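Local coordinates for protein VP5 (Halorubrum pleomorphic virus 6, PDB 6QGL) that probably mediates fusion of the viral envelope with the host cell membrane, as the membrane-bound envelope protein of a pleomorphic archaeal virus, at residues A[147-152]-A[216-222]. Sequence-based numbering, arbitrary orientation.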
loop_
_atom_site.group_PDB
_atom_site.type_symbol
_atom_site.label_atom_id
_atom_site.label_comp_id
_atom_site.label_asym_id
_atom_site.label_seq_id
_atom_site.Cartn_x
_atom_site.Cartn_y
_atom_site.Cartn_z
ATOM N N TYR A 147 -3.578 17.768 20.486
ATOM C CA TYR A 147 -2.823 16.540 20.282
ATOM C C TYR A 147 -3.322 15.740 19.070
ATOM O O TYR A 147 -2.500 15.220 18.310
ATOM C CB TYR A 147 -2.810 15.654 21.548
ATOM C CG TYR A 147 -1.938 14.429 21.377
ATOM C CD1 TYR A 147 -0.560 14.498 21.567
ATOM C CD2 TYR A 147 -2.474 13.223 20.927
ATOM C CE1 TYR A 147 0.258 13.393 21.341
ATOM C CE2 TYR A 147 -1.665 12.114 20.692
ATOM C CZ TYR A 147 -0.300 12.201 20.912
ATOM O OH TYR A 147 0.502 11.108 20.707
ATOM N N ILE A 148 -4.657 15.608 18.921
ATOM C CA ILE A 148 -5.305 14.794 17.889
ATOM C C ILE A 148 -5.762 15.598 16.644
ATOM O O ILE A 148 -5.814 15.032 15.550
ATOM C CB ILE A 148 -6.461 13.964 18.537
ATOM C CG1 ILE A 148 -6.913 12.782 17.642
ATOM C CG2 ILE A 148 -7.651 14.828 18.984
ATOM C CD1 ILE A 148 -5.863 11.683 17.411
ATOM N N THR A 149 -6.108 16.886 16.802
ATOM C CA THR A 149 -6.520 17.718 15.670
ATOM C C THR A 149 -5.629 18.952 15.598
ATOM O O THR A 149 -5.917 19.964 16.240
ATOM C CB THR A 149 -8.026 18.053 15.700
ATOM O OG1 THR A 149 -8.341 18.751 16.903
ATOM C CG2 THR A 149 -8.921 16.835 15.525
ATOM N N ASP A 150 -4.519 18.846 14.851
ATOM C CA ASP A 150 -3.586 19.956 14.647
ATOM C C ASP A 150 -3.489 20.254 13.158
ATOM O O ASP A 150 -2.923 19.465 12.397
ATOM C CB ASP A 150 -2.198 19.674 15.262
ATOM C CG ASP A 150 -1.183 20.805 15.129
ATOM O OD1 ASP A 150 -1.543 21.878 14.587
ATOM O OD2 ASP A 150 -0.032 20.618 15.571
ATOM N N PHE A 151 -4.060 21.391 12.750
ATOM C CA PHE A 151 -4.078 21.821 11.354
ATOM C C PHE A 151 -3.145 23.008 11.128
ATOM O O PHE A 151 -3.122 23.576 10.039
ATOM C CB PHE A 151 -5.530 22.063 10.877
ATOM C CG PHE A 151 -6.321 20.767 10.863
ATOM C CD1 PHE A 151 -6.816 20.220 12.044
ATOM C CD2 PHE A 151 -6.457 20.028 9.694
ATOM C CE1 PHE A 151 -7.486 18.994 12.045
ATOM C CE2 PHE A 151 -7.126 18.802 9.695
ATOM C CZ PHE A 151 -7.623 18.287 10.874
ATOM N N GLY A 152 -2.350 23.336 12.146
ATOM C CA GLY A 152 -1.380 24.422 12.083
ATOM C C GLY A 152 -1.440 25.354 13.273
ATOM O O GLY A 152 -0.400 25.691 13.846
ATOM N N ASN A 216 -3.577 24.009 7.333
ATOM C CA ASN A 216 -2.830 23.007 6.584
ATOM C C ASN A 216 -3.852 21.925 6.272
ATOM O O ASN A 216 -4.607 21.546 7.171
ATOM C CB ASN A 216 -1.690 22.426 7.433
ATOM C CG ASN A 216 -0.654 23.431 7.868
ATOM O OD1 ASN A 216 -0.560 24.544 7.342
ATOM N ND2 ASN A 216 0.155 23.053 8.847
ATOM N N THR A 217 -3.918 21.454 5.011
ATOM C CA THR A 217 -4.889 20.419 4.632
ATOM C C THR A 217 -4.678 19.204 5.530
ATOM O O THR A 217 -5.515 18.961 6.393
ATOM C CB THR A 217 -4.862 20.134 3.140
ATOM O OG1 THR A 217 -3.564 19.669 2.800
ATOM C CG2 THR A 217 -5.217 21.353 2.305
ATOM N N TYR A 218 -3.471 18.637 5.516
ATOM C CA TYR A 218 -3.062 17.503 6.358
ATOM C C TYR A 218 -3.168 17.743 7.876
ATOM O O TYR A 218 -3.096 18.889 8.332
ATOM C CB TYR A 218 -1.617 17.119 6.018
ATOM C CG TYR A 218 -0.626 18.247 6.204
ATOM C CD1 TYR A 218 -0.481 19.243 5.240
ATOM C CD2 TYR A 218 0.174 18.319 7.341
ATOM C CE1 TYR A 218 0.418 20.291 5.413
ATOM C CE2 TYR A 218 1.079 19.362 7.526
ATOM C CZ TYR A 218 1.199 20.345 6.556
ATOM O OH TYR A 218 2.098 21.370 6.729
ATOM N N ASN A 219 -3.311 16.643 8.643
ATOM C CA ASN A 219 -3.339 16.637 10.105
ATOM C C ASN A 219 -1.961 16.209 10.623
ATOM O O ASN A 219 -1.307 15.371 9.998
ATOM C CB ASN A 219 -4.412 15.667 10.618
ATOM C CG ASN A 219 -4.723 15.758 12.102
ATOM O OD1 ASN A 219 -4.366 16.714 12.802
ATOM N ND2 ASN A 219 -5.419 14.756 12.611
ATOM N N THR A 220 -1.523 16.787 11.758
ATOM C CA THR A 220 -0.245 16.452 12.390
ATOM C C THR A 220 -0.514 15.890 13.787
ATOM O O THR A 220 -0.999 16.613 14.656
ATOM C CB THR A 220 0.732 17.647 12.376
ATOM O OG1 THR A 220 0.790 18.207 11.061
ATOM C CG2 THR A 220 2.139 17.258 12.818
ATOM N N VAL A 221 -0.249 14.588 13.983
ATOM C CA VAL A 221 -0.446 13.900 15.267
ATOM C C VAL A 221 0.866 13.216 15.641
ATOM O O VAL A 221 1.288 12.286 14.948
ATOM C CB VAL A 221 -1.639 12.897 15.257
ATOM C CG1 VAL A 221 -1.792 12.196 16.610
ATOM C CG2 VAL A 221 -2.941 13.577 14.848
ATOM N N ASP A 222 1.513 13.688 16.727
ATOM C CA ASP A 222 2.789 13.176 17.239
ATOM C C ASP A 222 3.868 13.125 16.129
ATOM O O ASP A 222 4.470 12.078 15.872
ATOM C CB ASP A 222 2.582 11.819 17.954
ATOM C CG ASP A 222 3.771 11.299 18.739
ATOM O OD1 ASP A 222 4.394 12.096 19.477
ATOM O OD2 ASP A 222 4.066 10.091 18.633
HETATM O O HOH W 1 0.261 15.611 18.336
HETATM O O HOH W 2 -1.248 20.130 10.239
HETATM O O HOH W 3 0.296 17.857 16.779
#
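N219 and F151 meet through different first torsions: the amide of N219 swings anti to its own backbone N (chi1 -169°) and reaches the chain of 147-152, while the F151 ring lies anti to its carbonyl carbon (chi1 -66°), which brings the ring face against that amide. The two planes are nearly parallel, 3° apart, with N219 OD1 over the rim of one ring face, 3.9 Å from F151 CE1. Both ends of the amide are used. N219 ND2 donates to I148 O at 3.0 Å, almost straight and within the amide plane, and N219 OD1 receives D150 N at 3.0 Å in the carbonyl plane. Bonded to the backbone on both sides of T149, the buried amide is fixed in its rotation and held flat against the ring, which also stacks with H188.

Two backbone bonds follow along the chain: T220 N donates to D150 O at 3.1 Å, and N216 N makes a weaker, bent bond to F151 O. Three waters add bridges, one joining D150 O, Y218 O and T220 OG1, another linking D150 OD2 to T220 O, and a third connecting Y147 O and D222 N. At the other end V221 CG1 packs 4.1 Å from Y147 CE2, next to I148 CD1. I148 also packs on M133 and V137 of helix 97-140, N219 on L130 of the same helix, and V221 on V54 of helix 43-66.

The side-chain amide of N219 thus bridges the backbone either side of T149, tying the turn after helix 145-148 to strand 219-221. Within that turn D150 OD1 accepts G152 N, an Asx turn, and the strand forms a two-stranded antiparallel hairpin with 224-226 in the N-terminal region of the envelope protein.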